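Local atomic coordinates of beta-galactosidase/beta-glucuronidase (Faecalibacterium prausnitzii L2-6, PDB entry 6MVF), a protein that binds FMN and, as a family 2 glycoside hydrolase of a human gut bacterium, hydrolyses beta-glucuronides. Residues L94-D99 with G157-G162; Y487-I492 with E508-Y513; F635-A640 with S648-K653. All blocks are in the same frame, centred on the assembly; numbering follows the deposited sequence.

Overall arrangement
The three contacts follow one another along the chain, each closing before the next opens. Interaction 1 joins two loops of the sugar-binding domain, at the ends of neighbouring strands 88-93 and 163-168. Interaction 2 belongs to the TIM barrel, where the chain leaving strand 482-487 is laid over helix 507-522. Interaction 3 is a beta hairpin, 635-641 with 646-654, in a C-terminal sheet. Centres of interactions 1 and 2 are about 33 Å apart, those of 2 and 3 about 23 Å apart, and none touches another. Interactions 2 and 3 both reach the second subunit, so the barrel and the C-terminal part of the chain share in assembly, whereas interaction 1 meets no other chain.

Interaction 1: residues L94-D99 with G157-G162; sequences LAAALD and GGLYRG
In the sugar-binding domain, loops L94-A97 and G157-G162 run antiparallel, joined by backbone bonds near both ends. A97 and G158 form a hydrogen-bonded pair, A97 N to G158 O and G158 N to A97 O each 3.0 Å. G158 has backbone angles that a side chain would hardly tolerate. At the other end L94 N donates to G162 O (3.2 Å, 166°). In between, a water bridges the two loops, donating to A95 O and G162 O and accepting from R161 N.

Alanines suit the middle because bulkier groups come in from across. Y160 CG stands between the backbone N and the carbonyl carbon (chi1 64°), bringing the ring round to their methyls: CE1 meets A97 CB at 3.6 Å and CZ meets A95 CB at 3.7 Å. The extended R161 chain passes the same A95 methyl, CD 3.7 Å from A95 CB. Its NH1 bonds to F116 O of the same domain, NH2 to Q338 O and Q303 OE1 of the TIM barrel domain, and Y160 OH to G115 O.

The loops prolong paired strands 88-93 and 163-168; beyond A97, a cis peptide leads to L98, which with D99 forms a classic beta bulge against S139 of strand 131-139.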
loop_
_atom_site.group_PDB
_atom_site.type_symbol
_atom_site.label_atom_id
_atom_site.label_comp_id
_atom_site.label_asym_id
_atom_site.label_seq_id
_atom_site.Cartn_x
_atom_site.Cartn_y
_atom_site.Cartn_z
ATOM N N LEU A 94 -1.979 -6.519 26.958
ATOM C CA LEU A 94 -1.741 -5.076 26.893
ATOM C C LEU A 94 -2.670 -4.297 27.815
ATOM O O LEU A 94 -2.390 -3.124 28.096
ATOM C CB LEU A 94 -1.863 -4.561 25.447
ATOM C CG LEU A 94 -0.850 -5.172 24.462
ATOM C CD1 LEU A 94 -1.146 -4.816 22.985
ATOM C CD2 LEU A 94 0.579 -4.817 24.844
ATOM N N ALA A 95 -3.755 -4.933 28.278
ATOM C CA ALA A 95 -4.646 -4.441 29.325
ATOM C C ALA A 95 -5.762 -5.458 29.573
ATOM O O ALA A 95 -6.289 -6.074 28.639
ATOM C CB ALA A 95 -5.247 -3.066 28.976
ATOM N N ALA A 96 -6.130 -5.645 30.832
ATOM C CA ALA A 96 -7.221 -6.544 31.192
ATOM C C ALA A 96 -8.066 -5.841 32.248
ATOM O O ALA A 96 -7.659 -5.735 33.410
ATOM C CB ALA A 96 -6.695 -7.891 31.697
ATOM N N ALA A 97 -9.245 -5.378 31.851
ATOM C CA ALA A 97 -10.073 -4.541 32.708
ATOM C C ALA A 97 -11.081 -5.419 33.437
ATOM O O ALA A 97 -11.940 -6.025 32.787
ATOM C CB ALA A 97 -10.777 -3.481 31.865
ATOM N N LEU A 98 -11.000 -5.493 34.776
ATOM C CA LEU A 98 -10.101 -4.734 35.655
ATOM C C LEU A 98 -9.047 -5.589 36.366
ATOM O O LEU A 98 -8.064 -5.077 36.900
ATOM C CB LEU A 98 -10.918 -4.034 36.729
ATOM C CG LEU A 98 -11.909 -3.004 36.236
ATOM C CD1 LEU A 98 -12.724 -2.493 37.421
ATOM C CD2 LEU A 98 -11.154 -1.868 35.535
ATOM N N ASP A 99 -9.292 -6.897 36.381
ATOM C CA ASP A 99 -8.590 -7.869 37.209
ATOM C C ASP A 99 -8.472 -9.137 36.384
ATOM O O ASP A 99 -9.431 -9.511 35.705
ATOM C CB ASP A 99 -9.375 -8.127 38.504
ATOM C CG ASP A 99 -8.549 -8.809 39.583
ATOM O OD1 ASP A 99 -7.375 -9.154 39.318
ATOM O OD2 ASP A 99 -9.080 -9.002 40.709
ATOM N N GLY A 157 -15.322 -3.981 30.632
ATOM C CA GLY A 157 -14.589 -5.175 30.999
ATOM C C GLY A 157 -13.962 -5.851 29.793
ATOM O O GLY A 157 -14.442 -5.726 28.672
ATOM N N GLY A 158 -12.869 -6.561 30.035
ATOM C CA GLY A 158 -12.328 -7.435 29.019
ATOM C C GLY A 158 -10.931 -7.113 28.534
ATOM O O GLY A 158 -10.187 -6.348 29.160
ATOM N N LEU A 159 -10.571 -7.725 27.406
ATOM C CA LEU A 159 -9.240 -7.609 26.815
ATOM C C LEU A 159 -9.305 -6.587 25.679
ATOM O O LEU A 159 -9.310 -6.926 24.496
ATOM C CB LEU A 159 -8.775 -8.974 26.319
ATOM C CG LEU A 159 -8.489 -10.053 27.345
ATOM C CD1 LEU A 159 -8.158 -11.343 26.621
ATOM C CD2 LEU A 159 -7.333 -9.602 28.235
ATOM N N TYR A 160 -9.366 -5.312 26.045
ATOM C CA TYR A 160 -9.779 -4.298 25.082
ATOM C C TYR A 160 -8.603 -3.712 24.286
ATOM O O TYR A 160 -8.802 -2.765 23.516
ATOM C CB TYR A 160 -10.580 -3.200 25.796
ATOM C CG TYR A 160 -9.776 -2.439 26.802
ATOM C CD1 TYR A 160 -9.665 -2.875 28.114
ATOM C CD2 TYR A 160 -9.101 -1.276 26.429
ATOM C CE1 TYR A 160 -8.901 -2.154 29.039
ATOM C CE2 TYR A 160 -8.346 -0.556 27.328
ATOM C CZ TYR A 160 -8.244 -0.985 28.631
ATOM O OH TYR A 160 -7.472 -0.242 29.513
ATOM N N ARG A 161 -7.394 -4.275 24.444
ATOM C CA ARG A 161 -6.213 -3.853 23.699
ATOM C C ARG A 161 -5.499 -4.984 22.971
ATOM O O ARG A 161 -4.572 -4.702 22.198
ATOM C CB ARG A 161 -5.191 -3.168 24.623
ATOM C CG ARG A 161 -5.634 -1.814 25.157
ATOM C CD ARG A 161 -4.515 -1.089 25.908
ATOM N NE ARG A 161 -5.055 0.135 26.470
ATOM C CZ ARG A 161 -4.632 0.728 27.582
ATOM N NH1 ARG A 161 -3.624 0.221 28.281
ATOM N NH2 ARG A 161 -5.243 1.835 27.997
ATOM N N GLY A 162 -5.884 -6.243 23.200
ATOM C CA GLY A 162 -5.256 -7.383 22.566
ATOM C C GLY A 162 -4.174 -7.987 23.436
ATOM O O GLY A 162 -3.867 -7.508 24.531
HETATM O O HOH W 1 -6.104 -6.555 25.956
#

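Interaction 2: residues Y487-I492 with E508-Y513; sequences YGCEGI and EYQALY
Y513 and C489 carry the apolar part of this contact. The cysteine CB sits over one face of the Y513 ring in a CH-pi contact, 3.9 Å from the ring centroid and 21° off its normal. With chi1 at 172°, C489 SG is swung anti to the backbone N and comes up to the edge of the Y509 ring, where it lies 3.6 Å from Y509 CD2; the same sulfur approaches Y513 obliquely. A small, polarisable thiol suits this slot between two tyrosines. Y513 in turn meets the edge of a third ring, its CE1 lying in the plane of Y487 at 3.6 Å from Y487 CD2.

Two polar links join the same elements. G488 N makes a weak, bent hydrogen bond to Y513 OH (2.7 Å, 119°). Q510 NE2 donates to C489 O at 3.0 Å, tilted from the carbonyl plane, and the same amide nitrogen also serves G555 O. An alanine in place of Y513 would probably leave C489 CB without its ring face and G488 N without this weak partner, and open a gap beside Y487.

Backbone fit explains the glycines. G488 has backbone angles at which a CB would be jammed against the preceding carbonyl O, and at G491 a side chain would run into Q510 OE1. G491 O also bonds to N264 of the second subunit.

This is a beta-alpha connection of the TIM barrel: the chain beyond strand 482-487 lies across helix 507-522, which returns it to parallel strand 529-532 in a beta-alpha-beta crossover.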
loop_
_atom_site.group_PDB
_atom_site.type_symbol
_atom_site.label_atom_id
_atom_site.label_comp_id
_atom_site.label_asym_id
_atom_site.label_seq_id
_atom_site.Cartn_x
_atom_site.Cartn_y
_atom_site.Cartn_z
ATOM N N TYR A 487 -13.157 21.845 32.889
ATOM C CA TYR A 487 -14.246 22.800 32.828
ATOM C C TYR A 487 -15.043 22.435 31.586
ATOM O O TYR A 487 -14.504 21.840 30.651
ATOM C CB TYR A 487 -13.740 24.244 32.765
ATOM C CG TYR A 487 -13.058 24.628 31.473
ATOM C CD1 TYR A 487 -11.698 24.367 31.264
ATOM C CD2 TYR A 487 -13.770 25.251 30.457
ATOM C CE1 TYR A 487 -11.076 24.729 30.066
ATOM C CE2 TYR A 487 -13.164 25.615 29.268
ATOM C CZ TYR A 487 -11.822 25.359 29.076
ATOM O OH TYR A 487 -11.244 25.750 27.891
ATOM N N GLY A 488 -16.324 22.761 31.577
ATOM C CA GLY A 488 -17.124 22.402 30.429
ATOM C C GLY A 488 -18.605 22.477 30.744
ATOM O O GLY A 488 -19.015 22.939 31.797
ATOM N N CYS A 489 -19.389 21.972 29.807
ATOM C CA CYS A 489 -20.813 22.240 29.812
ATOM C C CYS A 489 -21.446 21.287 28.815
ATOM O O CYS A 489 -20.825 20.953 27.804
ATOM C CB CYS A 489 -21.038 23.702 29.440
ATOM S SG CYS A 489 -22.674 24.192 29.188
ATOM N N GLU A 490 -22.638 20.799 29.124
ATOM C CA GLU A 490 -23.277 19.860 28.221
ATOM C C GLU A 490 -23.830 20.592 27.019
ATOM O O GLU A 490 -24.234 21.751 27.103
ATOM C CB GLU A 490 -24.400 19.095 28.910
ATOM C CG GLU A 490 -23.923 18.326 30.136
ATOM C CD GLU A 490 -23.672 16.875 29.835
ATOM O OE1 GLU A 490 -24.147 16.446 28.752
ATOM O OE2 GLU A 490 -23.012 16.190 30.672
ATOM N N GLY A 491 -23.810 19.901 25.887
ATOM C CA GLY A 491 -24.387 20.344 24.640
ATOM C C GLY A 491 -24.950 19.139 23.908
ATOM O O GLY A 491 -24.224 18.196 23.564
ATOM N N ILE A 492 -26.259 19.147 23.695
ATOM C CA ILE A 492 -26.952 18.076 22.997
ATOM C C ILE A 492 -27.533 18.708 21.740
ATOM O O ILE A 492 -28.354 19.624 21.831
ATOM C CB ILE A 492 -28.006 17.429 23.906
ATOM C CG1 ILE A 492 -27.269 16.852 25.129
ATOM C CG2 ILE A 492 -28.790 16.365 23.173
ATOM C CD1 ILE A 492 -28.106 16.071 26.103
ATOM N N GLU A 508 -26.353 26.035 21.758
ATOM C CA GLU A 508 -26.041 27.448 21.879
ATOM C C GLU A 508 -25.483 27.772 23.259
ATOM O O GLU A 508 -24.584 28.604 23.388
ATOM C CB GLU A 508 -27.295 28.286 21.591
ATOM C CG GLU A 508 -27.721 28.354 20.118
ATOM C CD GLU A 508 -28.296 27.028 19.579
ATOM O OE1 GLU A 508 -28.892 26.276 20.384
ATOM O OE2 GLU A 508 -28.145 26.734 18.355
ATOM N N TYR A 509 -25.994 27.130 24.309
ATOM C CA TYR A 509 -25.533 27.515 25.638
ATOM C C TYR A 509 -24.131 26.996 25.893
ATOM O O TYR A 509 -23.325 27.664 26.545
ATOM C CB TYR A 509 -26.491 27.024 26.733
ATOM C CG TYR A 509 -26.036 27.469 28.105
ATOM C CD1 TYR A 509 -26.291 28.763 28.563
ATOM C CD2 TYR A 509 -25.300 26.620 28.919
ATOM C CE1 TYR A 509 -25.836 29.182 29.808
ATOM C CE2 TYR A 509 -24.836 27.027 30.155
ATOM C CZ TYR A 509 -25.107 28.305 30.601
ATOM O OH TYR A 509 -24.652 28.687 31.845
ATOM N N GLN A 510 -23.830 25.808 25.382
ATOM C CA GLN A 510 -22.480 25.293 25.512
ATOM C C GLN A 510 -21.486 26.162 24.762
ATOM O O GLN A 510 -20.349 26.328 25.217
ATOM C CB GLN A 510 -22.433 23.861 25.020
ATOM C CG GLN A 510 -21.155 23.126 25.352
ATOM C CD GLN A 510 -20.899 21.962 24.372
ATOM O OE1 GLN A 510 -21.217 22.065 23.189
ATOM N NE2 GLN A 510 -20.348 20.853 24.871
ATOM N N ALA A 511 -21.901 26.757 23.640
ATOM C CA ALA A 511 -21.012 27.655 22.898
ATOM C C ALA A 511 -20.766 28.951 23.662
ATOM O O ALA A 511 -19.644 29.467 23.654
ATOM C CB ALA A 511 -21.574 27.952 21.504
ATOM N N LEU A 512 -21.797 29.485 24.333
ATOM C CA LEU A 512 -21.628 30.679 25.163
ATOM C C LEU A 512 -20.677 30.414 26.320
ATOM O O LEU A 512 -19.846 31.260 26.656
ATOM C CB LEU A 512 -22.981 31.156 25.705
ATOM C CG LEU A 512 -23.964 31.837 24.757
ATOM C CD1 LEU A 512 -25.304 32.047 25.457
ATOM C CD2 LEU A 512 -23.416 33.161 24.247
ATOM N N TYR A 513 -20.814 29.258 26.965
ATOM C CA TYR A 513 -19.913 28.886 28.046
ATOM C C TYR A 513 -18.456 28.889 27.572
ATOM O O TYR A 513 -17.575 29.464 28.229
ATOM C CB TYR A 513 -20.327 27.510 28.589
ATOM C CG TYR A 513 -19.373 26.927 29.599
ATOM C CD1 TYR A 513 -18.257 26.216 29.187
ATOM C CD2 TYR A 513 -19.580 27.104 30.969
ATOM C CE1 TYR A 513 -17.368 25.697 30.107
ATOM C CE2 TYR A 513 -18.703 26.583 31.904
ATOM C CZ TYR A 513 -17.597 25.879 31.463
ATOM O OH TYR A 513 -16.718 25.343 32.360
#

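Interaction 3: residues F635-A640 with S648-K653; sequences FNVLMA and SITLEK
F635 and E652 face each other as a non-hydrogen-bonded pair of an antiparallel hairpin, their side chains lying over one another. Extended beyond a CG opposite the backbone N (chi1 -168°), the glutamate passes across the ring: E652 CG stands over the face, 4.1 Å from the F635 ring centroid, in a CH-pi contact, and the carboxylate is stacked on the ring with the two planes 23° apart. Its methylenes give the phenylalanine an apolar cover, while E652 OE1 reaches a salt bridge to R229 of the second subunit and a hydrogen bond to Q590. T650, on the same face, brings its methyl to the ring, CG2 lying 4.0 Å from F635 CD1. Its hydroxyl bonds to S237 O of the second subunit, as S648 OG does to Y239 O there; V637 lies between the two.

On the other face the packing is aliphatic. L638 and L651 meet at about a right angle, L638 CD2 lying 4.0 Å from L651 CG, and L638 CB touches I649 CG1 at 4.1 Å. N636, beside L651, is the polar member of this row and directs OD1 to D632 N.

The backbones fix this register. N636 N donates to L651 O (2.7 Å) and L651 N to N636 O (2.9 Å); L638 N and I649 O are joined at 2.8 Å, and I649 N returns a bond to L638 O. The strand axes run at 149° to each other, antiparallel with a twist.

Strand 606-611 flanks 635-641 and strand 590-592 lies parallel beyond 646-654, while I649 and T650 pair in a parallel ladder with a strand of the second subunit, continuing the sheet across the interface.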
loop_
_atom_site.group_PDB
_atom_site.type_symbol
_atom_site.label_atom_id
_atom_site.label_comp_id
_atom_site.label_asym_id
_atom_site.label_seq_id
_atom_site.Cartn_x
_atom_site.Cartn_y
_atom_site.Cartn_z
ATOM N N PHE A 635 -36.354 30.093 2.503
ATOM C CA PHE A 635 -34.993 29.642 2.758
ATOM C C PHE A 635 -33.999 30.768 2.518
ATOM O O PHE A 635 -34.212 31.640 1.673
ATOM C CB PHE A 635 -34.655 28.430 1.887
ATOM C CG PHE A 635 -35.334 27.183 2.334
ATOM C CD1 PHE A 635 -34.915 26.530 3.483
ATOM C CD2 PHE A 635 -36.414 26.670 1.626
ATOM C CE1 PHE A 635 -35.550 25.381 3.920
ATOM C CE2 PHE A 635 -37.064 25.530 2.049
ATOM C CZ PHE A 635 -36.629 24.881 3.202
ATOM N N ASN A 636 -32.908 30.748 3.289
ATOM C CA ASN A 636 -31.917 31.818 3.283
ATOM C C ASN A 636 -30.533 31.215 3.181
ATOM O O ASN A 636 -30.173 30.355 3.985
ATOM C CB ASN A 636 -31.992 32.673 4.551
ATOM C CG ASN A 636 -33.316 33.412 4.686
ATOM O OD1 ASN A 636 -33.427 34.587 4.333
ATOM N ND2 ASN A 636 -34.320 32.725 5.199
ATOM N N VAL A 637 -29.756 31.681 2.216
ATOM C CA VAL A 637 -28.344 31.341 2.135
ATOM C C VAL A 637 -27.571 32.331 3.001
ATOM O O VAL A 637 -27.590 33.537 2.740
ATOM C CB VAL A 637 -27.848 31.375 0.681
ATOM C CG1 VAL A 637 -26.318 31.285 0.633
ATOM C CG2 VAL A 637 -28.482 30.258 -0.109
ATOM N N LEU A 638 -26.894 31.833 4.034
ATOM C CA LEU A 638 -26.012 32.657 4.851
ATOM C C LEU A 638 -24.576 32.356 4.443
ATOM O O LEU A 638 -24.125 31.206 4.518
ATOM C CB LEU A 638 -26.226 32.414 6.346
ATOM C CG LEU A 638 -27.444 33.044 7.054
ATOM C CD1 LEU A 638 -27.405 34.544 6.971
ATOM C CD2 LEU A 638 -28.735 32.533 6.469
ATOM N N MET A 639 -23.876 33.383 3.971
ATOM C CA MET A 639 -22.489 33.249 3.567
ATOM C C MET A 639 -21.635 34.236 4.346
ATOM O O MET A 639 -21.881 35.446 4.300
ATOM C CB MET A 639 -22.320 33.471 2.061
ATOM C CG MET A 639 -20.872 33.283 1.642
ATOM S SD MET A 639 -20.636 33.403 -0.118
ATOM C CE MET A 639 -21.011 35.124 -0.434
ATOM N N ALA A 640 -20.637 33.719 5.057
ATOM C CA ALA A 640 -19.688 34.543 5.792
ATOM C C ALA A 640 -18.359 34.528 5.049
ATOM O O ALA A 640 -17.822 33.456 4.748
ATOM C CB ALA A 640 -19.525 34.065 7.232
ATOM N N SER A 648 -20.819 28.860 4.304
ATOM C CA SER A 648 -22.167 28.979 3.766
ATOM C C SER A 648 -23.074 27.935 4.403
ATOM O O SER A 648 -22.736 26.748 4.448
ATOM C CB SER A 648 -22.175 28.820 2.237
ATOM O OG SER A 648 -23.483 28.517 1.758
ATOM N N ILE A 649 -24.218 28.384 4.914
ATOM C CA ILE A 649 -25.249 27.489 5.409
ATOM C C ILE A 649 -26.603 27.993 4.916
ATOM O O ILE A 649 -26.737 29.102 4.396
ATOM C CB ILE A 649 -25.231 27.365 6.943
ATOM C CG1 ILE A 649 -25.938 28.552 7.590
ATOM C CG2 ILE A 649 -23.792 27.252 7.461
ATOM C CD1 ILE A 649 -25.878 28.512 9.093
ATOM N N THR A 650 -27.616 27.155 5.073
ATOM C CA THR A 650 -28.976 27.508 4.696
ATOM C C THR A 650 -29.859 27.461 5.932
ATOM O O THR A 650 -29.827 26.483 6.692
ATOM C CB THR A 650 -29.517 26.572 3.616
ATOM O OG1 THR A 650 -28.667 26.640 2.464
ATOM C CG2 THR A 650 -30.929 26.986 3.240
ATOM N N LEU A 651 -30.613 28.529 6.141
ATOM C CA LEU A 651 -31.567 28.633 7.230
ATOM C C LEU A 651 -32.951 28.847 6.639
ATOM O O LEU A 651 -33.094 29.271 5.485
ATOM C CB LEU A 651 -31.203 29.776 8.187
ATOM C CG LEU A 651 -29.892 29.576 8.981
ATOM C CD1 LEU A 651 -29.699 30.675 10.005
ATOM C CD2 LEU A 651 -29.810 28.198 9.664
ATOM N N GLU A 652 -33.970 28.501 7.426
ATOM C CA GLU A 652 -35.364 28.692 7.049
ATOM C C GLU A 652 -36.026 29.623 8.053
ATOM O O GLU A 652 -36.006 29.352 9.260
ATOM C CB GLU A 652 -36.113 27.360 6.982
ATOM C CG GLU A 652 -37.498 27.460 6.311
ATOM C CD GLU A 652 -38.346 26.178 6.422
ATOM O OE1 GLU A 652 -37.893 25.210 7.079
ATOM O OE2 GLU A 652 -39.479 26.149 5.862
ATOM N N LYS A 653 -36.610 30.714 7.560
ATOM C CA LYS A 653 -37.517 31.499 8.384
ATOM C C LYS A 653 -38.822 30.741 8.604
ATOM O O LYS A 653 -39.412 30.196 7.666
ATOM C CB LYS A 653 -37.797 32.860 7.747
ATOM C CG LYS A 653 -38.563 33.791 8.700
ATOM C CD LYS A 653 -38.804 35.180 8.136
ATOM C CE LYS A 653 -39.700 35.961 9.088
ATOM N NZ LYS A 653 -39.668 37.412 8.829
#